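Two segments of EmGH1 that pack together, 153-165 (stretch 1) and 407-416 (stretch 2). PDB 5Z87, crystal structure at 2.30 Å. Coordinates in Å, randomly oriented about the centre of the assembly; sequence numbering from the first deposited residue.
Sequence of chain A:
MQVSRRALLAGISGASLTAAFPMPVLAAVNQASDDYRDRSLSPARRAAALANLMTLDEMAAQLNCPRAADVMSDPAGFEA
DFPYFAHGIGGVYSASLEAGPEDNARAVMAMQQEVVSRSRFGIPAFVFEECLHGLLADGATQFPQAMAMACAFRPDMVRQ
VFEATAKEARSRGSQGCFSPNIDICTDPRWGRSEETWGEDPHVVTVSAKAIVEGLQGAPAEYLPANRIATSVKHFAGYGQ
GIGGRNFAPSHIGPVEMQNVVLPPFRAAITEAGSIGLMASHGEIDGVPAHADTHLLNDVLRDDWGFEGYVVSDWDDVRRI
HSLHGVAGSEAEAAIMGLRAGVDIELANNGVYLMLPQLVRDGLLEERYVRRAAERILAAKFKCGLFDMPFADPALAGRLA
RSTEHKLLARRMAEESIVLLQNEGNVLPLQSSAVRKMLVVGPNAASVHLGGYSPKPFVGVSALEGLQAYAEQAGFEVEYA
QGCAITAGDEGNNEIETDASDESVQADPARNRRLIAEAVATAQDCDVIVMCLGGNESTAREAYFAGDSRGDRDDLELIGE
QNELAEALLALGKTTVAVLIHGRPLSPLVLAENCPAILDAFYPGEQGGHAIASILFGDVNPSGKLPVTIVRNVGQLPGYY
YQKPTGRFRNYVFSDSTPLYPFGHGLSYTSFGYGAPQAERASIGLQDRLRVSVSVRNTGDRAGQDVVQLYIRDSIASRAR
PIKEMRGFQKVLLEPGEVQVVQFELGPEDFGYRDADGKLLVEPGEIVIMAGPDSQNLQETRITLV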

# COMPACT_ATOMS: atom_id res chain seq x y z
N PHE A 153 16.69 14.35 17.46
CA PHE A 153 17.77 13.36 17.55
C PHE A 153 18.58 13.54 18.84
O PHE A 153 19.81 13.49 18.85
N ARG A 154 17.85 13.76 19.94
CA ARG A 154 18.43 13.94 21.28
C ARG A 154 17.74 12.97 22.24
O ARG A 154 16.90 13.38 23.04
N PRO A 155 18.06 11.68 22.16
CA PRO A 155 17.39 10.74 23.07
C PRO A 155 17.70 11.01 24.54
O PRO A 155 16.86 10.71 25.40
N ASP A 156 18.86 11.61 24.84
CA ASP A 156 19.15 12.01 26.21
C ASP A 156 18.12 13.01 26.72
O ASP A 156 17.68 12.93 27.87
N MET A 157 17.70 13.95 25.87
CA MET A 157 16.67 14.88 26.32
C MET A 157 15.29 14.24 26.33
O MET A 157 14.43 14.64 27.13
N VAL A 158 15.05 13.26 25.45
CA VAL A 158 13.80 12.51 25.47
C VAL A 158 13.60 11.85 26.83
O VAL A 158 12.52 11.91 27.43
N ARG A 159 14.66 11.20 27.34
CA ARG A 159 14.59 10.55 28.65
C ARG A 159 14.22 11.54 29.75
O ARG A 159 13.37 11.25 30.60
N GLN A 160 14.82 12.74 29.72
CA GLN A 160 14.49 13.79 30.68
C GLN A 160 13.04 14.23 30.55
O GLN A 160 12.36 14.47 31.56
N VAL A 161 12.55 14.38 29.31
CA VAL A 161 11.18 14.84 29.12
C VAL A 161 10.20 13.87 29.76
O VAL A 161 9.21 14.28 30.39
N PHE A 162 10.46 12.57 29.63
CA PHE A 162 9.52 11.60 30.17
C PHE A 162 9.78 11.28 31.63
O PHE A 162 8.87 10.82 32.32
N GLU A 163 10.98 11.57 32.14
CA GLU A 163 11.18 11.61 33.58
C GLU A 163 10.31 12.69 34.21
O GLU A 163 9.62 12.45 35.20
N ALA A 164 10.31 13.89 33.61
CA ALA A 164 9.45 14.97 34.11
C ALA A 164 7.98 14.58 34.00
O ALA A 164 7.19 14.85 34.91
N THR A 165 7.60 13.94 32.89
CA THR A 165 6.22 13.53 32.70
C THR A 165 5.80 12.49 33.74
O THR A 165 4.67 12.53 34.24
N LEU A 407 11.05 25.02 31.14
CA LEU A 407 12.30 25.30 30.44
C LEU A 407 12.75 24.09 29.61
O LEU A 407 13.21 24.25 28.47
N LEU A 408 12.59 22.88 30.15
CA LEU A 408 12.86 21.69 29.36
C LEU A 408 12.00 21.67 28.10
O LEU A 408 12.50 21.40 27.00
N ALA A 409 10.71 22.00 28.23
CA ALA A 409 9.85 22.04 27.06
C ALA A 409 10.32 23.08 26.03
O ALA A 409 10.22 22.85 24.82
N ARG A 410 10.83 24.21 26.50
CA ARG A 410 11.41 25.20 25.60
C ARG A 410 12.67 24.65 24.92
O ARG A 410 12.81 24.73 23.69
N ARG A 411 13.59 24.08 25.71
CA ARG A 411 14.83 23.58 25.14
C ARG A 411 14.59 22.44 24.15
O ARG A 411 15.31 22.31 23.15
N MET A 412 13.58 21.60 24.40
CA MET A 412 13.30 20.50 23.48
C MET A 412 12.86 21.05 22.12
O MET A 412 13.36 20.62 21.08
N ALA A 413 11.96 22.03 22.13
CA ALA A 413 11.54 22.67 20.89
C ALA A 413 12.73 23.28 20.14
O ALA A 413 12.85 23.11 18.92
N GLU A 414 13.63 23.97 20.86
CA GLU A 414 14.82 24.54 20.24
C GLU A 414 15.69 23.49 19.55
O GLU A 414 16.40 23.80 18.58
N GLU A 415 15.65 22.24 20.03
CA GLU A 415 16.44 21.17 19.42
C GLU A 415 15.71 20.47 18.28
O GLU A 415 16.34 19.74 17.52
N SER A 416 14.40 20.68 18.15
CA SER A 416 13.55 19.90 17.27
C SER A 416 13.17 20.61 15.99
O SER A 416 13.01 19.95 14.95

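Packing of helix 155-165 against the helix of stretch 2 in EmGH1, two nearly antiparallel helices (151°) whose axes approach to 10.5 Å; the two stretches bury 506 Å² between them, both sides summed. Apolar contacts form the centre. Met 157 (m, t, p) points toward the second helix and sits as a knob among Leu 408, Arg 411, Met 412 and Glu 415; its SD lies 3.7 Å from Glu 415 CG, and its CE lies over one face of the Arg 411 guanidinium. Met 412 leaves its backbone sideways, but chi1 t and chi2 p bring its end across: Met 412 CE lies 3.6 Å from Met 157 CB, 3.7 Å from Val 161 CG2 and 3.9 Å from Val 158 CG2. Leu 408 (t, p) points toward the first helix, its CD2 3.8 Å from Val 161 CG2 and 4.4 Å from Ala 164 CB. Polar contacts are few, and no hydrogen bond crosses the interface. One salt bridge does: Arg 154 (m, m, m), at the N-cap position, places NH1 3.0 Å from Glu 415 OE1, while its NE holds Asp 156 OD1 at 2.9 Å and its NH2 holds Asp 156 OD2 at 3.0 Å. The guanidinium thus joins acidic groups from both stretches. Gln 160 (m, t) brings NE2 to 3.7 Å from Arg 411 NH2, a contact without a hydrogen bond.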

# COMPACT_ATOMS: atom_id res chain seq x y z
CB PHE A 153 18.67 13.41 16.30
CG PHE A 153 18.01 12.81 15.08
CD1 PHE A 153 17.01 13.51 14.41
CD2 PHE A 153 18.34 11.53 14.65
CE1 PHE A 153 16.36 12.96 13.29
CE2 PHE A 153 17.70 10.96 13.54
CZ PHE A 153 16.70 11.68 12.86
CB ARG A 154 18.27 15.38 21.77
CG ARG A 154 19.15 16.41 21.07
CD ARG A 154 20.61 16.17 21.37
NE ARG A 154 20.89 16.29 22.80
CZ ARG A 154 21.08 17.44 23.43
NH1 ARG A 154 21.03 18.60 22.77
NH2 ARG A 154 21.33 17.44 24.73
CB PRO A 155 17.90 9.36 22.61
CG PRO A 155 19.06 9.64 21.70
CD PRO A 155 18.86 10.99 21.13
CB ASP A 156 20.56 12.59 26.31
CG ASP A 156 20.77 13.82 25.41
OD1 ASP A 156 20.10 13.95 24.36
OD2 ASP A 156 21.61 14.67 25.75
CB MET A 157 16.69 16.13 25.45
CG MET A 157 17.92 17.00 25.67
SD MET A 157 17.90 18.47 24.62
CE MET A 157 16.33 19.22 25.06
CB VAL A 158 13.76 11.47 24.34
CG1 VAL A 158 12.57 10.55 24.50
CG2 VAL A 158 13.73 12.16 22.98
CB ARG A 159 15.93 9.87 28.96
CG ARG A 159 15.89 8.99 30.20
CD ARG A 159 17.26 8.82 30.84
NE ARG A 159 17.81 10.09 31.32
CZ ARG A 159 17.39 10.76 32.40
NH1 ARG A 159 16.38 10.30 33.14
NH2 ARG A 159 17.97 11.91 32.73
CB GLN A 160 15.40 15.00 30.48
CG GLN A 160 16.86 14.77 30.79
CD GLN A 160 17.71 15.92 30.30
OE1 GLN A 160 18.79 15.71 29.75
NE2 GLN A 160 17.23 17.14 30.48
CB VAL A 161 10.88 15.02 27.62
CG1 VAL A 161 9.37 14.86 27.36
CG2 VAL A 161 11.35 16.39 27.18
CB PHE A 162 9.50 10.36 29.26
CG PHE A 162 8.77 10.63 27.97
CD1 PHE A 162 7.39 10.61 27.94
CD2 PHE A 162 9.46 11.02 26.83
CE1 PHE A 162 6.70 10.91 26.77
CE2 PHE A 162 8.78 11.32 25.66
CZ PHE A 162 7.40 11.26 25.62
CB GLU A 163 12.66 11.82 33.89
CG GLU A 163 13.03 11.77 35.37
CD GLU A 163 14.46 12.20 35.61
OE1 GLU A 163 14.69 13.42 35.70
OE2 GLU A 163 15.35 11.33 35.67
CB ALA A 164 9.70 16.27 33.35
CB THR A 165 6.03 12.97 31.28
OG1 THR A 165 6.32 13.98 30.31
CG2 THR A 165 4.60 12.49 31.10
CB LEU A 407 13.38 25.72 31.43
CG LEU A 407 14.79 25.76 30.84
CD1 LEU A 407 14.91 26.80 29.72
CD2 LEU A 407 15.82 26.00 31.94
CB LEU A 408 12.64 20.44 30.20
CG LEU A 408 12.86 19.10 29.49
CD1 LEU A 408 14.27 19.03 28.92
CD2 LEU A 408 12.62 17.94 30.44
CB ALA A 409 8.41 22.34 27.48
CB ARG A 410 11.72 26.48 26.37
CG ARG A 410 12.70 27.40 25.70
CD ARG A 410 11.96 28.52 25.02
NE ARG A 410 12.21 29.82 25.64
CZ ARG A 410 12.85 30.81 25.03
NH1 ARG A 410 13.31 30.64 23.79
NH2 ARG A 410 13.03 31.97 25.65
CB ARG A 411 15.78 23.13 26.25
CG ARG A 411 16.65 24.25 26.81
CD ARG A 411 17.95 23.72 27.43
NE ARG A 411 17.73 22.53 28.27
CZ ARG A 411 18.41 21.39 28.17
NH1 ARG A 411 19.39 21.26 27.27
NH2 ARG A 411 18.13 20.37 28.99
CB MET A 412 12.25 19.57 24.07
CG MET A 412 12.07 18.27 23.28
SD MET A 412 13.59 17.31 23.05
CE MET A 412 13.32 15.91 24.10
CB ALA A 413 10.48 23.73 21.18
CB GLU A 414 15.65 25.32 21.28
CG GLU A 414 14.91 26.54 21.88
CD GLU A 414 15.71 27.32 22.95
OE1 GLU A 414 16.67 26.77 23.53
OE2 GLU A 414 15.35 28.50 23.20
CB GLU A 415 16.84 20.12 20.46
CG GLU A 415 17.74 20.60 21.59
CD GLU A 415 19.20 20.67 21.18
OE1 GLU A 415 19.65 19.83 20.38
OE2 GLU A 415 19.91 21.58 21.68
CB SER A 416 12.26 19.51 17.98
OG SER A 416 12.56 18.72 19.11